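Long-range contacts in carbohydrate esterase (PDB 6TKX), which probably hydrolyses both acetyl and feruloyl esters on xylan, as a bifunctional gut-microbial esterase of the alpha/beta hydrolase superfamily: residues A[15-20]-A[36-41]; A[101-106]-A[157-162]. All coordinates share one frame; numbering follows the deposited sequence.

Contact 1. Residues A[15-20]-A[36-41]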
loop_
_atom_site.group_PDB
_atom_site.type_symbol
_atom_site.label_atom_id
_atom_site.label_comp_id
_atom_site.label_asym_id
_atom_site.label_seq_id
_atom_site.Cartn_x
_atom_site.Cartn_y
_atom_site.Cartn_z
ATOM N N TYR A 15 -13.896 15.530 6.684
ATOM C CA TYR A 15 -13.747 14.786 7.929
ATOM C C TYR A 15 -14.202 15.583 9.149
ATOM O O TYR A 15 -14.080 16.812 9.215
ATOM C CB TYR A 15 -12.291 14.335 8.160
ATOM C CG TYR A 15 -11.303 15.473 8.226
ATOM C CD1 TYR A 15 -11.026 16.106 9.430
ATOM C CD2 TYR A 15 -10.643 15.912 7.082
ATOM C CE1 TYR A 15 -10.132 17.132 9.499
ATOM C CE2 TYR A 15 -9.735 16.943 7.137
ATOM C CZ TYR A 15 -9.492 17.560 8.348
ATOM O OH TYR A 15 -8.582 18.582 8.417
ATOM N N SER A 16 -14.681 14.836 10.142
ATOM C CA SER A 16 -15.040 15.374 11.448
ATOM C C SER A 16 -13.855 15.415 12.402
ATOM O O SER A 16 -13.820 16.258 13.310
ATOM C CB SER A 16 -16.152 14.526 12.065
ATOM O OG SER A 16 -15.673 13.230 12.402
ATOM N N THR A 17 -12.869 14.541 12.212
ATOM C CA THR A 17 -11.863 14.353 13.238
ATOM C C THR A 17 -10.551 13.995 12.584
ATOM O O THR A 17 -10.522 13.206 11.648
ATOM C CB THR A 17 -12.313 13.249 14.198
ATOM O OG1 THR A 17 -13.692 13.460 14.518
ATOM C CG2 THR A 17 -11.472 13.252 15.453
ATOM N N SER A 18 -9.472 14.516 13.140
ATOM C CA SER A 18 -8.161 14.496 12.517
ATOM C C SER A 18 -7.160 14.348 13.653
ATOM O O SER A 18 -7.244 15.084 14.636
ATOM C CB SER A 18 -7.978 15.793 11.695
ATOM O OG SER A 18 -6.774 16.491 11.965
ATOM N N TRP A 19 -6.278 13.342 13.560
ATOM C CA TRP A 19 -5.081 13.237 14.400
ATOM C C TRP A 19 -3.877 13.149 13.463
ATOM O O TRP A 19 -3.801 12.227 12.644
ATOM C CB TRP A 19 -5.081 11.997 15.311
ATOM C CG TRP A 19 -6.135 11.827 16.390
ATOM C CD1 TRP A 19 -5.991 12.111 17.730
ATOM C CD2 TRP A 19 -7.452 11.276 16.242
ATOM N NE1 TRP A 19 -7.126 11.784 18.400
ATOM C CE2 TRP A 19 -8.045 11.273 17.524
ATOM C CE3 TRP A 19 -8.197 10.810 15.153
ATOM C CZ2 TRP A 19 -9.345 10.817 17.753
ATOM C CZ3 TRP A 19 -9.504 10.364 15.377
ATOM C CH2 TRP A 19 -10.059 10.364 16.673
ATOM N N THR A 20 -2.923 14.064 13.599
ATOM C CA THR A 20 -1.805 14.104 12.669
ATOM C C THR A 20 -0.494 13.882 13.398
ATOM O O THR A 20 -0.340 14.229 14.568
ATOM C CB THR A 20 -1.710 15.446 11.847
ATOM O OG1 THR A 20 -1.485 16.572 12.700
ATOM C CG2 THR A 20 -2.969 15.666 11.028
ATOM N N ILE A 36 -4.706 10.232 10.796
ATOM C CA ILE A 36 -5.981 9.532 10.918
ATOM C C ILE A 36 -7.103 10.527 10.719
ATOM O O ILE A 36 -7.092 11.600 11.337
ATOM C CB ILE A 36 -6.132 8.841 12.293
ATOM C CG1 ILE A 36 -5.035 7.776 12.459
ATOM C CG2 ILE A 36 -7.532 8.239 12.425
ATOM C CD1 ILE A 36 -5.008 7.075 13.790
ATOM N N TYR A 37 -8.088 10.159 9.902
ATOM C CA TYR A 37 -9.236 11.014 9.635
ATOM C C TYR A 37 -10.515 10.195 9.736
ATOM O O TYR A 37 -10.602 9.103 9.171
ATOM C CB TYR A 37 -9.159 11.667 8.250
ATOM C CG TYR A 37 -7.884 12.437 8.018
ATOM C CD1 TYR A 37 -7.815 13.785 8.326
ATOM C CD2 TYR A 37 -6.738 11.818 7.493
ATOM C CE1 TYR A 37 -6.654 14.505 8.132
ATOM C CE2 TYR A 37 -5.564 12.546 7.284
ATOM C CZ TYR A 37 -5.543 13.910 7.613
ATOM O OH TYR A 37 -4.435 14.695 7.435
ATOM N N LEU A 38 -11.517 10.737 10.436
ATOM C CA LEU A 38 -12.818 10.090 10.468
ATOM C C LEU A 38 -13.801 10.884 9.627
ATOM O O LEU A 38 -13.715 12.111 9.553
ATOM C CB LEU A 38 -13.338 9.955 11.910
ATOM C CG LEU A 38 -12.272 9.434 12.893
ATOM C CD1 LEU A 38 -12.755 9.431 14.347
ATOM C CD2 LEU A 38 -11.779 8.041 12.464
ATOM N N PRO A 39 -14.732 10.219 8.961
ATOM C CA PRO A 39 -15.623 10.935 8.045
ATOM C C PRO A 39 -16.390 12.078 8.704
ATOM O O PRO A 39 -16.535 12.159 9.930
ATOM C CB PRO A 39 -16.582 9.836 7.558
ATOM C CG PRO A 39 -15.812 8.587 7.666
ATOM C CD PRO A 39 -14.832 8.757 8.802
ATOM N N LYS A 40 -16.898 12.968 7.842
ATOM C CA LYS A 40 -17.840 14.004 8.266
ATOM C C LYS A 40 -19.106 13.374 8.827
ATOM O O LYS A 40 -19.461 13.592 9.988
ATOM C CB LYS A 40 -18.165 14.941 7.091
ATOM C CG LYS A 40 -19.058 16.157 7.442
ATOM C CD LYS A 40 -19.075 17.226 6.339
ATOM C CE LYS A 40 -20.308 18.154 6.401
ATOM N NZ LYS A 40 -20.187 19.223 7.416
ATOM N N GLU A 41 -19.795 12.573 8.018
ATOM C CA GLU A 41 -20.959 11.850 8.510
ATOM C C GLU A 41 -20.530 11.048 9.731
ATOM O O GLU A 41 -19.897 9.998 9.603
ATOM C CB GLU A 41 -21.564 10.955 7.432
ATOM C CG GLU A 41 -22.283 11.721 6.310
ATOM C CD GLU A 41 -21.336 12.246 5.242
ATOM O OE1 GLU A 41 -20.138 11.895 5.267
ATOM O OE2 GLU A 41 -21.795 13.012 4.370
#

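Contact 2. Residues A[101-106]-A[157-162]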
loop_
_atom_site.group_PDB
_atom_site.type_symbol
_atom_site.label_atom_id
_atom_site.label_comp_id
_atom_site.label_asym_id
_atom_site.label_seq_id
_atom_site.Cartn_x
_atom_site.Cartn_y
_atom_site.Cartn_z
ATOM N N VAL A 101 5.100 -0.938 7.379
ATOM C CA VAL A 101 3.664 -1.065 7.100
ATOM C C VAL A 101 3.010 -1.991 8.132
ATOM O O VAL A 101 1.945 -1.691 8.686
ATOM C CB VAL A 101 3.418 -1.562 5.659
ATOM C CG1 VAL A 101 1.932 -1.748 5.409
ATOM C CG2 VAL A 101 4.059 -0.595 4.565
ATOM N N LYS A 102 3.637 -3.140 8.391
ATOM C CA LYS A 102 3.074 -4.091 9.347
ATOM C C LYS A 102 2.933 -3.464 10.732
ATOM O O LYS A 102 1.894 -3.615 11.383
ATOM C CB LYS A 102 3.956 -5.334 9.407
ATOM C CG LYS A 102 4.098 -6.079 8.065
ATOM C CD LYS A 102 2.870 -6.942 7.693
ATOM C CE LYS A 102 3.176 -7.940 6.548
ATOM N NZ LYS A 102 2.046 -8.876 6.244
ATOM N N ALA A 103 3.984 -2.776 11.205
ATOM C CA ALA A 103 3.915 -2.045 12.467
ATOM C C ALA A 103 2.761 -1.047 12.481
ATOM O O ALA A 103 2.033 -0.926 13.476
ATOM C CB ALA A 103 5.243 -1.336 12.713
ATOM N N ALA A 104 2.572 -0.326 11.375
ATOM C CA ALA A 104 1.495 0.646 11.321
ATOM C C ALA A 104 0.167 -0.058 11.482
ATOM O O ALA A 104 -0.762 0.456 12.122
ATOM C CB ALA A 104 1.564 1.430 10.009
ATOM N N ILE A 105 0.074 -1.267 10.938
ATOM C CA ILE A 105 -1.181 -2.007 10.988
ATOM C C ILE A 105 -1.460 -2.478 12.415
ATOM O O ILE A 105 -2.591 -2.387 12.913
ATOM C CB ILE A 105 -1.134 -3.186 9.994
ATOM C CG1 ILE A 105 -0.897 -2.653 8.573
ATOM C CG2 ILE A 105 -2.415 -3.994 10.002
ATOM C CD1 ILE A 105 -1.504 -3.503 7.445
ATOM N N ARG A 106 -0.449 -3.014 13.080
ATOM C CA ARG A 106 -0.656 -3.425 14.462
ATOM C C ARG A 106 -1.089 -2.227 15.285
ATOM O O ARG A 106 -1.963 -2.340 16.148
ATOM C CB ARG A 106 0.613 -4.035 15.029
ATOM C CG ARG A 106 1.215 -5.070 14.114
ATOM C CD ARG A 106 2.214 -5.905 14.795
ATOM N NE ARG A 106 3.480 -5.228 15.069
ATOM C CZ ARG A 106 4.502 -5.184 14.225
ATOM N NH1 ARG A 106 4.390 -5.756 13.043
ATOM N NH2 ARG A 106 5.625 -4.564 14.557
ATOM N N GLY A 157 8.723 -8.095 11.393
ATOM C CA GLY A 157 9.541 -7.210 12.189
ATOM C C GLY A 157 9.146 -7.243 13.650
ATOM O O GLY A 157 8.144 -7.864 14.013
ATOM N N SER A 158 9.932 -6.564 14.486
ATOM C CA SER A 158 9.626 -6.334 15.896
ATOM C C SER A 158 9.439 -4.845 16.226
ATOM O O SER A 158 9.806 -4.395 17.315
ATOM C CB SER A 158 10.755 -6.920 16.746
ATOM O OG SER A 158 11.972 -6.194 16.523
ATOM N N LEU A 159 8.905 -4.047 15.297
ATOM C CA LEU A 159 8.823 -2.604 15.502
ATOM C C LEU A 159 7.629 -2.257 16.372
ATOM O O LEU A 159 6.500 -2.668 16.079
ATOM C CB LEU A 159 8.688 -1.862 14.171
ATOM C CG LEU A 159 9.913 -1.829 13.267
ATOM C CD1 LEU A 159 9.566 -1.174 11.950
ATOM C CD2 LEU A 159 11.026 -1.082 13.953
ATOM N N GLY A 160 7.874 -1.471 17.420
ATOM C CA GLY A 160 6.805 -0.929 18.230
ATOM C C GLY A 160 6.402 -1.821 19.380
ATOM O O GLY A 160 7.065 -2.802 19.748
ATOM N N ASN A 161 5.239 -1.483 19.933
ATOM C CA ASN A 161 4.799 -2.054 21.202
ATOM C C ASN A 161 3.453 -2.755 21.089
ATOM O O ASN A 161 2.763 -2.917 22.103
ATOM C CB ASN A 161 4.756 -0.970 22.287
ATOM C CG ASN A 161 6.147 -0.473 22.661
ATOM O OD1 ASN A 161 7.124 -1.212 22.560
ATOM N ND2 ASN A 161 6.242 0.776 23.098
ATOM N N TYR A 162 3.082 -3.208 19.885
ATOM C CA TYR A 162 1.839 -3.951 19.681
ATOM C C TYR A 162 2.095 -5.252 18.919
ATOM O O TYR A 162 1.269 -5.683 18.114
ATOM C CB TYR A 162 0.798 -3.073 18.969
ATOM C CG TYR A 162 0.618 -1.696 19.638
ATOM C CD1 TYR A 162 -0.410 -1.465 20.557
ATOM C CD2 TYR A 162 1.488 -0.627 19.353
ATOM C CE1 TYR A 162 -0.573 -0.188 21.179
ATOM C CE2 TYR A 162 1.346 0.619 19.966
ATOM C CZ TYR A 162 0.317 0.840 20.876
ATOM O OH TYR A 162 0.206 2.094 21.466
HETATM O O HOH W 1 3.980 -3.220 16.989
#

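Contact 1. Residues A[15-20]-A[36-41]
W19 and I36 face each other as a hydrogen-bonded antiparallel pair, W19 N giving its hydrogen to I36 O at 2.9 Å and I36 N returning one to W19 O. L38 N adds a third bond by donating to T17 O. At the non-hydrogen-bonded pair S18/Y37 between them, the CA-H of Y37 points to T17 O and that of S18 to I36 O. The bonding changes at S16, where a beta bulge shifts the register by one: S16 N reaches L38 O at 3.0 Å and P39 O only weakly, and S16 OG donates to P39 O at 2.8 Å. T17 OG1 in turn donates to S16 OG, so the small hydroxyl has two partners; with an alanine in its place, P39 O and T17 OG1 would probably lose this mate and the bulge be held less firmly. The pairing forms the open end of the hairpin 15-23/33-39 at one edge of the alpha/beta hydrolase sheet, whose next strand, 80-84, bonds to Y37. With CG between its backbone N and carbonyl carbon (chi1 59°), Y15 turns a ring face to the edge of Y37, an edge-to-face pair with planes at 58° and Y37 CD1 over the ring centre. On the sheet face with T17, W19, I36 and L38, the broad indole of W19 meets I36 CG2 through CE3, while L38 CD1 touches CZ3 of W19 edge-on at 3.5 Å.

Contact 2. Residues A[101-106]-A[157-162]
R106 reaches from helix 96-110 into the curve of loop 157-162, where its NH2 donates to L159 O at 2.6 Å. The hydrogen arrives on a lone pair in the carbonyl plane, although the N-H...O angle of 135° makes the bond distinctly bent. A bend at chi3 (-73°) folds the arginine back along its own helix, so that A103 CA sits over one face of the guanidinium, 3.6 Å above its plane. This is the tight part of the contact: A103 CB also meets L159 CB at 3.8 Å, and the short alanine suits a point where the loop comes so near the helix. G157 and G160 suit the loop through their positive phi; at G160 a side chain would also jam against the preceding carbonyl. Toward Y162 a water mediates part of the contact, accepting from R106 NE at 2.8 Å and from Y162 N while donating to L159 O. Y162 CB lies beside R106 CB, and the tyrosine ring leads away to meet Y107. On the loop's outer side S158 and N161 are exposed and point away from the helix. NE, NH1 and NH2 of the arginine each have a partner: the water, E156 O and L159 O. Its positive charge is thus probably stabilised by carbonyl oxygens rather than by a carboxylate in this contact, pinning an irregular loop to the helix.

The two contacts share no helix or strand: contact 1 joins neighbouring strands at an edge of the mixed sheet, whereas contact 2 ties a loop to a helix packed on that sheet. Their centres lie 23 Å apart, with nearest atoms about 8 Å apart. Both are only partly buried, each with one sheltered partner, strand 36-39 in the first and the helix in the second. Regular backbone pairing and aromatic packing dominate contact 1, which buries 528 Å². Contact 2 buries 266 Å²; with no strand to pair, it relies mainly on one long charged side chain and a bridging water to engage the loop's peptide groups, with a small apolar touch beside them.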